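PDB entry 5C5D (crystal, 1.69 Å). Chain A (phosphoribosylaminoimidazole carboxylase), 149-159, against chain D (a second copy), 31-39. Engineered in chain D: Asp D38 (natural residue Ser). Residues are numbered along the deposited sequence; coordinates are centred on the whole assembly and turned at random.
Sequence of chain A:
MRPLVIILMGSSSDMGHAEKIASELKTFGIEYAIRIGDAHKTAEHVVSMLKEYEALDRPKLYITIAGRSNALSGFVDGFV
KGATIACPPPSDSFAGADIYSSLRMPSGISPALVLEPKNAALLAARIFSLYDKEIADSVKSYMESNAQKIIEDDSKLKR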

# COMPACT_ATOMS: atom_id res chain seq x y z
N LYS A 149 30.10 -8.23 19.30
CA LYS A 149 29.00 -8.05 20.25
C LYS A 149 27.89 -9.07 20.06
O LYS A 149 27.36 -9.61 21.03
CB LYS A 149 28.41 -6.64 20.15
CG LYS A 149 27.40 -6.33 21.24
CD LYS A 149 26.60 -5.09 20.92
CE LYS A 149 25.53 -4.82 21.98
NZ LYS A 149 24.60 -5.98 22.17
N ILE A 150 27.53 -9.35 18.81
CA ILE A 150 26.51 -10.36 18.50
C ILE A 150 26.97 -11.72 18.98
O ILE A 150 26.25 -12.43 19.67
CB ILE A 150 26.22 -10.39 16.98
CG1 ILE A 150 25.58 -9.06 16.57
CG2 ILE A 150 25.29 -11.56 16.60
CD1 ILE A 150 25.63 -8.76 15.11
N ILE A 151 28.20 -12.06 18.66
CA ILE A 151 28.76 -13.33 19.10
C ILE A 151 28.82 -13.43 20.64
O ILE A 151 28.48 -14.48 21.20
CB ILE A 151 30.15 -13.56 18.46
CG1 ILE A 151 29.99 -13.69 16.94
CG2 ILE A 151 30.82 -14.81 19.01
CD1 ILE A 151 31.28 -13.63 16.15
N GLU A 152 29.19 -12.35 21.35
CA GLU A 152 29.24 -12.47 22.80
C GLU A 152 27.82 -12.51 23.38
O GLU A 152 27.61 -13.15 24.41
CB GLU A 152 30.09 -11.37 23.46
CG GLU A 152 29.54 -9.98 23.42
CD GLU A 152 30.59 -8.96 23.86
OE1 GLU A 152 30.30 -7.74 23.81
OE2 GLU A 152 31.70 -9.37 24.26
N ASP A 153 26.83 -11.91 22.70
CA ASP A 153 25.41 -12.05 23.08
C ASP A 153 25.01 -13.51 23.00
O ASP A 153 24.39 -14.04 23.92
CB ASP A 153 24.47 -11.21 22.19
CG ASP A 153 24.49 -9.73 22.53
OD1 ASP A 153 24.99 -9.32 23.60
OD2 ASP A 153 23.97 -8.97 21.69
N ASP A 154 25.38 -14.19 21.91
CA ASP A 154 25.10 -15.62 21.81
C ASP A 154 25.79 -16.40 22.94
O ASP A 154 25.19 -17.28 23.55
CB ASP A 154 25.54 -16.16 20.44
CG ASP A 154 25.30 -17.64 20.28
OD1 ASP A 154 24.12 -18.07 20.27
OD2 ASP A 154 26.31 -18.40 20.20
N SER A 155 27.04 -16.07 23.23
CA SER A 155 27.76 -16.85 24.22
C SER A 155 27.11 -16.64 25.60
O SER A 155 27.06 -17.57 26.40
CB SER A 155 29.25 -16.48 24.23
OG SER A 155 29.44 -15.15 24.65
N LYS A 156 26.56 -15.45 25.83
CA LYS A 156 25.96 -15.09 27.12
C LYS A 156 24.53 -15.58 27.28
O LYS A 156 24.13 -16.00 28.36
CB LYS A 156 25.96 -13.57 27.31
CG LYS A 156 27.33 -12.94 27.50
CD LYS A 156 27.17 -11.43 27.64
CE LYS A 156 28.49 -10.71 27.84
NZ LYS A 156 28.27 -9.23 27.86
N LEU A 157 23.75 -15.49 26.20
CA LEU A 157 22.33 -15.83 26.24
C LEU A 157 22.10 -17.16 25.54
O LEU A 157 21.00 -17.47 25.13
CB LEU A 157 21.49 -14.73 25.60
CG LEU A 157 21.75 -13.29 26.06
CD1 LEU A 157 20.80 -12.32 25.38
CD2 LEU A 157 21.65 -13.18 27.58
N LYS A 158 23.18 -17.93 25.42
CA LYS A 158 23.15 -19.27 24.85
C LYS A 158 22.27 -20.20 25.68
O LYS A 158 22.51 -20.39 26.87
CB LYS A 158 24.58 -19.84 24.76
CG LYS A 158 24.70 -21.16 24.02
CD LYS A 158 25.84 -21.13 23.03
CE LYS A 158 27.18 -20.90 23.70
NZ LYS A 158 28.29 -20.92 22.71
N ARG A 159 21.24 -20.75 25.05
CA ARG A 159 20.34 -21.68 25.73
C ARG A 159 20.07 -22.91 24.87
O ARG A 159 20.20 -22.86 23.65
CB ARG A 159 19.04 -20.99 26.10
CG ARG A 159 19.19 -19.95 27.20
CD ARG A 159 17.92 -19.15 27.38
NE ARG A 159 16.75 -20.02 27.46
CZ ARG A 159 15.51 -19.59 27.68
NH1 ARG A 159 15.29 -18.29 27.86
NH2 ARG A 159 14.50 -20.44 27.74
OXT ARG A 159 19.72 -23.98 25.36
N GLU D 31 12.01 -30.25 22.90
CA GLU D 31 13.24 -29.59 23.28
C GLU D 31 13.56 -28.49 22.28
O GLU D 31 13.42 -28.68 21.06
CB GLU D 31 14.42 -30.57 23.35
CG GLU D 31 15.71 -29.92 23.88
CD GLU D 31 16.90 -30.88 24.01
OE1 GLU D 31 16.74 -32.10 23.81
OE2 GLU D 31 17.99 -30.37 24.32
N TYR D 32 14.08 -27.38 22.80
CA TYR D 32 14.51 -26.25 21.96
C TYR D 32 15.88 -25.73 22.40
O TYR D 32 16.36 -26.00 23.53
CB TYR D 32 13.47 -25.11 21.99
CG TYR D 32 13.32 -24.51 23.36
CD1 TYR D 32 14.23 -23.57 23.81
CD2 TYR D 32 12.27 -24.87 24.18
CE1 TYR D 32 14.12 -23.02 25.08
CE2 TYR D 32 12.14 -24.32 25.44
CZ TYR D 32 13.08 -23.40 25.88
OH TYR D 32 12.99 -22.84 27.14
N ALA D 33 16.54 -25.05 21.48
CA ALA D 33 17.75 -24.29 21.76
C ALA D 33 17.52 -22.89 21.25
O ALA D 33 16.90 -22.73 20.22
CB ALA D 33 18.94 -24.92 21.09
N ILE D 34 17.96 -21.89 22.01
CA ILE D 34 17.87 -20.50 21.59
C ILE D 34 19.26 -19.96 21.36
O ILE D 34 20.12 -20.04 22.24
CB ILE D 34 17.17 -19.64 22.62
CG1 ILE D 34 15.74 -20.11 22.77
CG2 ILE D 34 17.21 -18.16 22.18
CD1 ILE D 34 14.97 -19.40 23.86
N ARG D 35 19.47 -19.41 20.17
CA ARG D 35 20.77 -18.92 19.74
C ARG D 35 20.63 -17.58 19.04
O ARG D 35 19.57 -17.23 18.53
CB ARG D 35 21.46 -19.91 18.81
CG ARG D 35 21.61 -21.33 19.36
CD ARG D 35 22.55 -21.34 20.55
NE ARG D 35 23.89 -20.87 20.24
CZ ARG D 35 24.89 -21.63 19.78
NH1 ARG D 35 24.73 -22.94 19.59
NH2 ARG D 35 26.08 -21.08 19.56
N ILE D 36 21.74 -16.86 19.01
CA ILE D 36 21.84 -15.58 18.35
C ILE D 36 22.94 -15.58 17.30
O ILE D 36 24.06 -16.00 17.55
CB ILE D 36 22.13 -14.47 19.38
CG1 ILE D 36 20.96 -14.34 20.36
CG2 ILE D 36 22.31 -13.12 18.70
CD1 ILE D 36 21.30 -13.50 21.60
N GLY D 37 22.62 -15.06 16.12
CA GLY D 37 23.60 -14.90 15.08
C GLY D 37 23.00 -14.21 13.89
O GLY D 37 21.86 -14.50 13.51
N ASP D 38 23.78 -13.31 13.31
CA ASP D 38 23.33 -12.49 12.20
C ASP D 38 23.94 -12.96 10.89
O ASP D 38 25.14 -13.24 10.81
CB ASP D 38 23.69 -11.03 12.44
CG ASP D 38 23.17 -10.13 11.36
OD1 ASP D 38 21.94 -9.88 11.30
OD2 ASP D 38 23.98 -9.74 10.51
N ALA D 39 23.11 -13.04 9.86
CA ALA D 39 23.54 -13.55 8.56
C ALA D 39 24.61 -12.71 7.89
O ALA D 39 25.48 -13.25 7.21
CB ALA D 39 22.34 -13.65 7.62
O HOH W 1 16.79 -25.00 26.23

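The C-terminal helix of chain A runs alongside chain D's strand, nearly antiparallel to it: the two axes make an angle of 160° and approach to 7.2 Å. The register is uneven: four residues of helix, Ile A150 to Asp A154, are matched by one step of strand, Gly D37 to Ile D36. Arg A159, at the chain terminus, sits nearest Ile D34.

The polar centre of the contact is Asp A154. Its CA-to-CB bond points sideways, but with chi1 in the t well the carboxylate reaches the strand and meets three N–H donors. Arg D35 supplies two of them in a forked salt bridge, NE to Asp A154 OD1 at 2.8 Å and NH2 to Asp A154 OD2 at 2.8 Å, both nearly linear. The third is the backbone: Ile D36 N donates to Asp A154 OD1 at 3.0 Å with an angle of 175°. OD1 therefore accepts two hydrogen bonds and OD2 one. A carboxylate suits this place because it offers two acceptor atoms in a plane, matching the side-by-side donors of a guanidinium, and still has a lone pair for an amide. Arg D35 folds back with chi1, chi2 and chi3 all m to present that edge, while its NH1 is satisfied elsewhere in the structure. Over one face of the guanidinium lies the aliphatic part of Lys A158, whose CD is 3.4 Å from Arg D35 NE; this lysine is poorly ordered, and its ammonium gains no partner from the strand.

At the end of chain A, the backbone takes over. Arg A159 N donates to Ile D34 O at 3.1 Å, and Ile D34 N donates to Arg A159 O at 2.9 Å, the latter at a more bent angle of 137°. This reciprocal pair resembles one rung of a sheet, except that the returning acceptor belongs to the terminal carboxylate. The other carboxylate oxygen is served by water 1, which donates to Arg A159 OXT at 3.2 Å and to Tyr D32 O at 2.9 Å, extending the link along the strand. The Arg A159 side chain, also poorly ordered, covers Ile D34, whose CD1 lies over one guanidinium face, 3.9 Å from Arg A159 CZ. At the guanidinium edge, Arg A159 NH2 makes a weak hydrogen bond of 2.9 Å to Tyr D32 OH.

Next along the strand from Arg D35, Ile D36 points toward the helix and packs against its apolar side chains. Ile D36 CG2 meets Ile A150 CG2 at 4.0 Å, and Ile D36 CD1 meets Leu A157 CD1 at 4.0 Å, so one branched side chain, needing no hydrogen-bond partner, touches residues nearly two helical turns apart. Gly D37, with no side chain, leaves its CA open to Ile A150 CG2 at 4.0 Å, and Ile A150 CD1 lies 4.0 Å from CB of the engineered Asp D38. Asp A153 OD2 takes a weak hydrogen bond, part of a salt bridge, from Lys A149 NZ at 3.1 Å, and has a further partner elsewhere in the structure.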